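Local coordinates for protein pentafunctional AROM polypeptide (Schizosaccharomyces pombe, PDB 5SWV) that probably catalyses, through its dehydroquinate dehydratase and shikimate dehydrogenase regions, two successive steps of the shikimate pathway within a multifunctional polypeptide, at residues T13-N18 with V34-I39; A38-V43 with P75-I80; D110-E115 with G131-I136. All coordinates share one frame; numbering follows the deposited sequence.

Interaction 1: residues T13-N18 with V34-I39; sequences TFLTLN and VGCDAI
A chi1 of -56° on Asp37 sets CG beside its own backbone N and anti to its carbonyl carbon; from there OD2 accepts the N-H of Thr13 at 2.9 Å from N to OD2, through the anti lone pair, with 161° at the hydrogen. Asp37 N in turn gives its hydrogen to Thr13 O (2.9 Å), so one aspartate grips both polar backbone atoms of Thr13. The other carboxylate oxygen, OD1, forms a salt bridge with Lys9, which probably helps keep the group charged. Thr13 OG1 sits between its backbone N and carbonyl carbon, on the side of Gly35, with Gly35 O at 2.9 Å.

Beyond this polar end the pairing becomes that of parallel strands. Leu15 N donates to Ala38 O (3.1 Å), and Leu15 stands opposite Ile39 with CA atoms 4.8 Å apart. The apolar contacts are modest: Leu15 CB approaches Cys36 SG at 3.8 Å, and Phe14 CB meets Ala38 CB at 3.9 Å. Leu17 lies alongside Ile39, both side chains pointing the same way; its CB and CD2 rest on Ile39 CG2, CB being 3.8 Å away.

Between CA 13 to 17 and CA 35 to 39 the directions differ by 51°. Farther on, Leu15 and Leu17 bond to the backbone of Glu40. This is the pairing of the first two strands of a (beta/alpha)8, or TIM, barrel, the fold of type I 3-dehydroquinases.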
# COMPACT_ATOMS: atom_id res chain seq x y z
N THR A 13 -5.67 6.86 7.40
CA THR A 13 -6.02 8.06 6.64
C THR A 13 -6.53 7.65 5.28
O THR A 13 -6.27 6.54 4.85
CB THR A 13 -4.81 8.98 6.43
OG1 THR A 13 -3.89 8.38 5.52
CG2 THR A 13 -4.09 9.27 7.74
N PHE A 14 -7.27 8.53 4.62
CA PHE A 14 -7.68 8.28 3.25
C PHE A 14 -7.69 9.56 2.42
O PHE A 14 -8.02 10.64 2.92
CB PHE A 14 -9.02 7.57 3.18
CG PHE A 14 -10.21 8.41 3.56
CD1 PHE A 14 -10.85 9.20 2.61
CD2 PHE A 14 -10.74 8.37 4.86
CE1 PHE A 14 -11.97 9.96 2.94
CE2 PHE A 14 -11.85 9.13 5.20
CZ PHE A 14 -12.47 9.94 4.24
N LEU A 15 -7.34 9.40 1.14
CA LEU A 15 -7.23 10.49 0.19
C LEU A 15 -8.60 10.88 -0.33
O LEU A 15 -9.37 10.02 -0.73
CB LEU A 15 -6.33 10.10 -0.99
CG LEU A 15 -5.97 11.24 -1.94
CD1 LEU A 15 -4.96 12.18 -1.29
CD2 LEU A 15 -5.44 10.73 -3.26
N THR A 16 -8.88 12.18 -0.36
CA THR A 16 -10.11 12.70 -0.96
C THR A 16 -9.87 13.02 -2.44
O THR A 16 -9.55 14.15 -2.80
CB THR A 16 -10.61 13.94 -0.20
OG1 THR A 16 -9.56 14.93 -0.13
CG2 THR A 16 -11.02 13.56 1.21
N LEU A 17 -10.00 12.00 -3.29
CA LEU A 17 -9.69 12.14 -4.71
C LEU A 17 -10.82 12.87 -5.43
O LEU A 17 -11.93 12.35 -5.56
CB LEU A 17 -9.45 10.79 -5.35
CG LEU A 17 -8.71 10.81 -6.68
CD1 LEU A 17 -7.30 11.34 -6.50
CD2 LEU A 17 -8.68 9.40 -7.24
N ASN A 18 -10.53 14.08 -5.90
CA ASN A 18 -11.55 14.99 -6.39
C ASN A 18 -11.16 15.64 -7.70
O ASN A 18 -11.50 16.81 -7.96
CB ASN A 18 -11.86 16.02 -5.31
CG ASN A 18 -10.67 16.89 -4.95
OD1 ASN A 18 -9.52 16.56 -5.23
ND2 ASN A 18 -10.95 18.03 -4.33
N VAL A 34 0.53 8.17 -1.49
CA VAL A 34 1.49 8.07 -0.39
C VAL A 34 0.83 8.30 0.97
O VAL A 34 0.12 9.30 1.16
CB VAL A 34 2.64 9.09 -0.62
CG1 VAL A 34 3.30 9.56 0.67
CG2 VAL A 34 3.67 8.50 -1.59
N GLY A 35 1.05 7.36 1.89
CA GLY A 35 0.59 7.47 3.27
C GLY A 35 -0.87 7.18 3.54
O GLY A 35 -1.31 7.26 4.68
N CYS A 36 -1.62 6.82 2.49
CA CYS A 36 -3.06 6.60 2.59
C CYS A 36 -3.39 5.13 2.64
O CYS A 36 -2.77 4.31 1.97
CB CYS A 36 -3.77 7.23 1.41
SG CYS A 36 -3.43 9.00 1.28
N ASP A 37 -4.39 4.80 3.44
CA ASP A 37 -4.89 3.43 3.55
C ASP A 37 -6.05 3.15 2.60
O ASP A 37 -6.41 2.00 2.41
CB ASP A 37 -5.30 3.14 4.99
CG ASP A 37 -4.18 3.40 5.98
OD1 ASP A 37 -3.35 2.49 6.17
OD2 ASP A 37 -4.12 4.51 6.57
N ALA A 38 -6.60 4.21 2.00
CA ALA A 38 -7.75 4.12 1.10
C ALA A 38 -7.92 5.39 0.27
O ALA A 38 -7.29 6.41 0.54
CB ALA A 38 -9.00 3.87 1.91
N ILE A 39 -8.80 5.32 -0.73
CA ILE A 39 -9.07 6.43 -1.63
C ILE A 39 -10.57 6.67 -1.67
O ILE A 39 -11.35 5.77 -1.99
CB ILE A 39 -8.58 6.13 -3.05
CG1 ILE A 39 -7.10 5.78 -3.04
CG2 ILE A 39 -8.76 7.31 -3.99
CD1 ILE A 39 -6.60 5.35 -4.40

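Interaction 2: residues A38-V43 with P75-I80; sequences AIEVRV and PIIFTI
Residues Ile39 to Arg42 run parallel to Ile76 to Thr79 in matched register, the strand axes 4.6 Å apart at closest and 22° from alignment, joined by five backbone bonds from Ile39 N to Pro75 O through to Val43 N to Thr79 O. Glu40 has CG anti to its backbone N (chi1 -173°) and stays extended to CD, reaching two residues along the partner strand. There OE2 accepts the hydroxyl of Thr79 at 2.7 Å from OG1, the donor standing 41° out of the carboxylate plane. The methyl CG2 of Thr79 touches Arg42 CD (3.9 Å), while Arg42 NE is held by a salt bridge to Asp44. Ala38 CB meets Ile77 CD1 at 4.0 Å.

On the other face, Val41 CG2 touches Ile76 CG2 (4.0 Å). Val43 CG2 sits over the centre of the Phe78 ring, 3.6 Å from its centroid, a CH-pi contact, and Val43 CB packs on Ile80 CG1.

The pair belongs to a beta-alpha-beta unit whose helix 58-69 packs on Val41, Ile76 and Phe78; helix 94-106 covers Phe78 and Ile80, while strand 13-17 flanks strand 38-42.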
# COMPACT_ATOMS: atom_id res chain seq x y z
N ALA A 38 -6.60 4.21 2.00
CA ALA A 38 -7.75 4.12 1.10
C ALA A 38 -7.92 5.39 0.27
O ALA A 38 -7.29 6.41 0.54
CB ALA A 38 -9.00 3.87 1.91
N ILE A 39 -8.80 5.32 -0.73
CA ILE A 39 -9.07 6.43 -1.63
C ILE A 39 -10.57 6.67 -1.67
O ILE A 39 -11.35 5.77 -1.99
CB ILE A 39 -8.58 6.13 -3.05
CG1 ILE A 39 -7.10 5.78 -3.04
CG2 ILE A 39 -8.76 7.31 -3.99
CD1 ILE A 39 -6.60 5.35 -4.40
N GLU A 40 -10.98 7.88 -1.31
CA GLU A 40 -12.33 8.31 -1.54
C GLU A 40 -12.42 8.89 -2.94
O GLU A 40 -11.68 9.81 -3.27
CB GLU A 40 -12.73 9.38 -0.53
CG GLU A 40 -14.18 9.78 -0.59
CD GLU A 40 -14.55 10.73 0.53
OE1 GLU A 40 -14.04 11.88 0.52
OE2 GLU A 40 -15.35 10.33 1.42
N VAL A 41 -13.30 8.33 -3.75
CA VAL A 41 -13.63 8.94 -5.01
C VAL A 41 -14.81 9.82 -4.70
O VAL A 41 -15.88 9.34 -4.34
CB VAL A 41 -14.03 7.93 -6.08
CG1 VAL A 41 -14.40 8.66 -7.37
CG2 VAL A 41 -12.91 6.92 -6.32
N ARG A 42 -14.59 11.13 -4.81
CA ARG A 42 -15.64 12.10 -4.65
C ARG A 42 -16.39 12.15 -5.96
O ARG A 42 -15.99 12.85 -6.92
CB ARG A 42 -15.07 13.46 -4.25
CG ARG A 42 -14.66 13.53 -2.78
CD ARG A 42 -15.86 13.57 -1.83
NE ARG A 42 -16.73 14.74 -2.06
CZ ARG A 42 -16.61 15.94 -1.47
NH1 ARG A 42 -15.66 16.21 -0.58
NH2 ARG A 42 -17.46 16.90 -1.79
N VAL A 43 -17.48 11.39 -5.99
CA VAL A 43 -18.26 11.17 -7.20
C VAL A 43 -18.94 12.47 -7.61
O VAL A 43 -19.10 12.75 -8.81
CB VAL A 43 -19.29 10.04 -6.98
CG1 VAL A 43 -20.18 9.86 -8.21
CG2 VAL A 43 -18.58 8.73 -6.65
N PRO A 75 -8.17 0.03 -1.12
CA PRO A 75 -9.61 0.05 -0.94
C PRO A 75 -10.22 1.40 -1.35
O PRO A 75 -9.56 2.45 -1.22
CB PRO A 75 -9.79 -0.15 0.57
CG PRO A 75 -8.51 -0.71 1.07
CD PRO A 75 -7.44 -0.32 0.11
N ILE A 76 -11.45 1.37 -1.83
CA ILE A 76 -12.10 2.56 -2.36
C ILE A 76 -13.33 2.91 -1.56
O ILE A 76 -14.10 2.04 -1.15
CB ILE A 76 -12.42 2.38 -3.86
CG1 ILE A 76 -11.10 2.38 -4.64
CG2 ILE A 76 -13.33 3.48 -4.39
CD1 ILE A 76 -11.21 1.83 -6.04
N ILE A 77 -13.49 4.21 -1.34
CA ILE A 77 -14.65 4.75 -0.69
C ILE A 77 -15.37 5.52 -1.79
O ILE A 77 -14.76 6.31 -2.50
CB ILE A 77 -14.25 5.67 0.47
CG1 ILE A 77 -13.48 4.88 1.53
CG2 ILE A 77 -15.46 6.31 1.09
CD1 ILE A 77 -12.54 5.73 2.35
N PHE A 78 -16.66 5.26 -1.93
CA PHE A 78 -17.49 5.83 -2.99
C PHE A 78 -18.39 6.87 -2.33
O PHE A 78 -19.33 6.52 -1.61
CB PHE A 78 -18.29 4.70 -3.63
CG PHE A 78 -19.14 5.11 -4.80
CD1 PHE A 78 -20.43 5.59 -4.62
CD2 PHE A 78 -18.67 4.95 -6.10
CE1 PHE A 78 -21.22 5.94 -5.72
CE2 PHE A 78 -19.45 5.28 -7.19
CZ PHE A 78 -20.73 5.78 -7.01
N THR A 79 -18.10 8.14 -2.57
CA THR A 79 -18.74 9.21 -1.83
C THR A 79 -19.43 10.19 -2.74
O THR A 79 -18.79 10.88 -3.53
CB THR A 79 -17.74 9.95 -0.94
OG1 THR A 79 -17.26 9.03 0.04
CG2 THR A 79 -18.39 11.09 -0.17
N ILE A 80 -20.75 10.22 -2.62
CA ILE A 80 -21.58 11.27 -3.19
C ILE A 80 -21.94 12.23 -2.08
O ILE A 80 -22.76 11.90 -1.22
CB ILE A 80 -22.90 10.74 -3.76
CG1 ILE A 80 -22.65 9.75 -4.89
CG2 ILE A 80 -23.76 11.90 -4.26
CD1 ILE A 80 -23.92 9.05 -5.32

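Interaction 3: residues D110-E115 with G131-I136; sequences DFVDVE and GYTKLI
Phe111 and Lys134 meet where the ring approaches the lysine stem: CD2 lies 3.6 Å from Lys134 CB, with CE2 a little farther from the same atom. Phe111 chi1 is -53°, placing CG beside its backbone N and anti to the carbonyl carbon. Lys134 CB and CG lie by the ring, and the end of the chain leads away. Ile136 adds its terminal methyl, CD1 being 4.0 Å from Phe111 CB, and its CG1 approaches the ring obliquely.

Asp113 shares this face. Its CG is anti to the backbone N (chi1 -168°). The carboxylate has partners outside the two segments: OD1 takes a hydrogen bond with Ser138 OG and OD2 a salt bridge with Arg81, which also pairs with Glu115.

Val112, Val114 and Leu135 lie on the reverse face. Leu135 CD2 touches both valines, 4.2 Å from Val112 CB and also 4.2 Å from Val114 CG2. Beside Val112 comes Thr133, whose CG2 meets Val112 CG2 at 3.6 Å, while Thr133 OG1 bonds to Cys109 O. Met101 of helix 94-106 touches both valines, and Met105 touches Val112 and Thr133.

Four backbone bonds fix the parallel register: Lys134 N to Asp110 O (2.8 Å), Val112 N to Lys134 O, Ile136 N to Val112 O, and Val114 N to Ile136 O (2.8 Å). The axes of the two strands diverge by 34°. Helix 120-128 connects them, making a beta-alpha-beta unit. The face of Val112 and Val114, which helix 94-106 covers, set against the Phe111, Asp113 and Ile136 face, fits the wall of a TIM barrel, with the latter residues turned to its interior.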
# COMPACT_ATOMS: atom_id res chain seq x y z
N ASP A 110 -15.38 -0.99 -1.51
CA ASP A 110 -15.14 -1.43 -0.13
C ASP A 110 -16.05 -0.70 0.84
O ASP A 110 -16.61 -1.33 1.74
CB ASP A 110 -13.69 -1.22 0.25
CG ASP A 110 -12.75 -1.93 -0.68
OD1 ASP A 110 -12.55 -1.44 -1.82
OD2 ASP A 110 -12.22 -2.99 -0.27
N PHE A 111 -16.20 0.61 0.64
CA PHE A 111 -17.13 1.44 1.42
C PHE A 111 -18.00 2.31 0.52
O PHE A 111 -17.62 2.65 -0.59
CB PHE A 111 -16.36 2.39 2.34
CG PHE A 111 -15.35 1.74 3.23
CD1 PHE A 111 -14.05 1.56 2.79
CD2 PHE A 111 -15.68 1.38 4.52
CE1 PHE A 111 -13.10 0.99 3.62
CE2 PHE A 111 -14.74 0.80 5.36
CZ PHE A 111 -13.44 0.60 4.91
N VAL A 112 -19.16 2.70 1.05
CA VAL A 112 -20.00 3.73 0.45
C VAL A 112 -20.38 4.72 1.55
O VAL A 112 -20.79 4.31 2.64
CB VAL A 112 -21.29 3.13 -0.18
CG1 VAL A 112 -22.27 4.22 -0.60
CG2 VAL A 112 -20.94 2.27 -1.39
N ASP A 113 -20.22 6.01 1.27
CA ASP A 113 -20.69 7.05 2.17
C ASP A 113 -22.15 7.31 1.87
O ASP A 113 -22.51 7.69 0.74
CB ASP A 113 -19.89 8.35 1.97
CG ASP A 113 -20.15 9.38 3.09
OD1 ASP A 113 -21.29 9.90 3.20
OD2 ASP A 113 -19.19 9.70 3.84
N VAL A 114 -22.97 7.12 2.89
CA VAL A 114 -24.39 7.35 2.78
C VAL A 114 -24.77 8.47 3.73
O VAL A 114 -24.73 8.30 4.94
CB VAL A 114 -25.17 6.07 3.11
CG1 VAL A 114 -26.67 6.29 3.02
CG2 VAL A 114 -24.74 4.94 2.19
N GLU A 115 -25.14 9.62 3.18
CA GLU A 115 -25.55 10.78 3.98
C GLU A 115 -26.84 10.54 4.73
O GLU A 115 -27.82 10.01 4.18
CB GLU A 115 -25.74 12.01 3.11
CG GLU A 115 -24.45 12.53 2.51
CD GLU A 115 -24.65 13.81 1.73
OE1 GLU A 115 -25.81 14.28 1.64
OE2 GLU A 115 -23.66 14.37 1.20
N GLY A 131 -24.26 -6.12 0.65
CA GLY A 131 -23.34 -7.24 0.42
C GLY A 131 -22.09 -7.11 1.29
O GLY A 131 -22.21 -6.97 2.50
N TYR A 132 -20.92 -7.12 0.68
CA TYR A 132 -19.66 -6.96 1.42
C TYR A 132 -19.24 -5.52 1.65
O TYR A 132 -18.44 -5.25 2.55
CB TYR A 132 -18.53 -7.73 0.72
CG TYR A 132 -18.79 -9.21 0.76
CD1 TYR A 132 -19.00 -9.86 1.99
CD2 TYR A 132 -18.86 -9.97 -0.42
CE1 TYR A 132 -19.25 -11.22 2.05
CE2 TYR A 132 -19.11 -11.34 -0.37
CZ TYR A 132 -19.30 -11.96 0.87
OH TYR A 132 -19.55 -13.31 0.96
N THR A 133 -19.78 -4.61 0.84
CA THR A 133 -19.55 -3.18 1.01
C THR A 133 -19.95 -2.72 2.40
O THR A 133 -21.00 -3.10 2.92
CB THR A 133 -20.34 -2.39 -0.03
OG1 THR A 133 -19.98 -2.83 -1.34
CG2 THR A 133 -20.07 -0.91 0.10
N LYS A 134 -19.09 -1.91 3.01
CA LYS A 134 -19.37 -1.33 4.32
C LYS A 134 -19.98 0.06 4.18
O LYS A 134 -19.54 0.85 3.35
CB LYS A 134 -18.07 -1.18 5.11
CG LYS A 134 -17.29 -2.45 5.31
CD LYS A 134 -18.02 -3.41 6.22
CE LYS A 134 -17.08 -4.52 6.63
NZ LYS A 134 -17.86 -5.68 7.09
N LEU A 135 -20.97 0.37 5.01
CA LEU A 135 -21.60 1.68 4.97
C LEU A 135 -20.99 2.66 5.98
O LEU A 135 -20.80 2.31 7.16
CB LEU A 135 -23.09 1.54 5.20
CG LEU A 135 -23.84 0.69 4.20
CD1 LEU A 135 -25.32 0.92 4.42
CD2 LEU A 135 -23.47 0.99 2.75
N ILE A 136 -20.66 3.85 5.48
CA ILE A 136 -20.23 4.98 6.30
C ILE A 136 -21.41 5.95 6.32
O ILE A 136 -21.74 6.57 5.31
CB ILE A 136 -18.96 5.71 5.78
CG1 ILE A 136 -17.82 4.72 5.53
CG2 ILE A 136 -18.51 6.76 6.80
CD1 ILE A 136 -16.51 5.35 5.08

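All three contacts lie in one parallel sheet of the type I dehydroquinase region, and they come along the chain in the order 1, 2, 3. Interactions 1 and 2 share Ala38 and Ile39 on strand 38-42; their centres are about 9 Å apart. Interaction 3 lies about 10 Å from interaction 2, centre to centre, and joins it because strand 111-115 is the next neighbour of strand 76-79: Ile76 N is probably bonded to Asp110 OD1, and Phe78 O to Asp113 N. Interactions 1 and 3, with centres about 16 Å apart, do not touch. Together they trace five consecutive strands, 13-17 to 134-140, of the barrel wall.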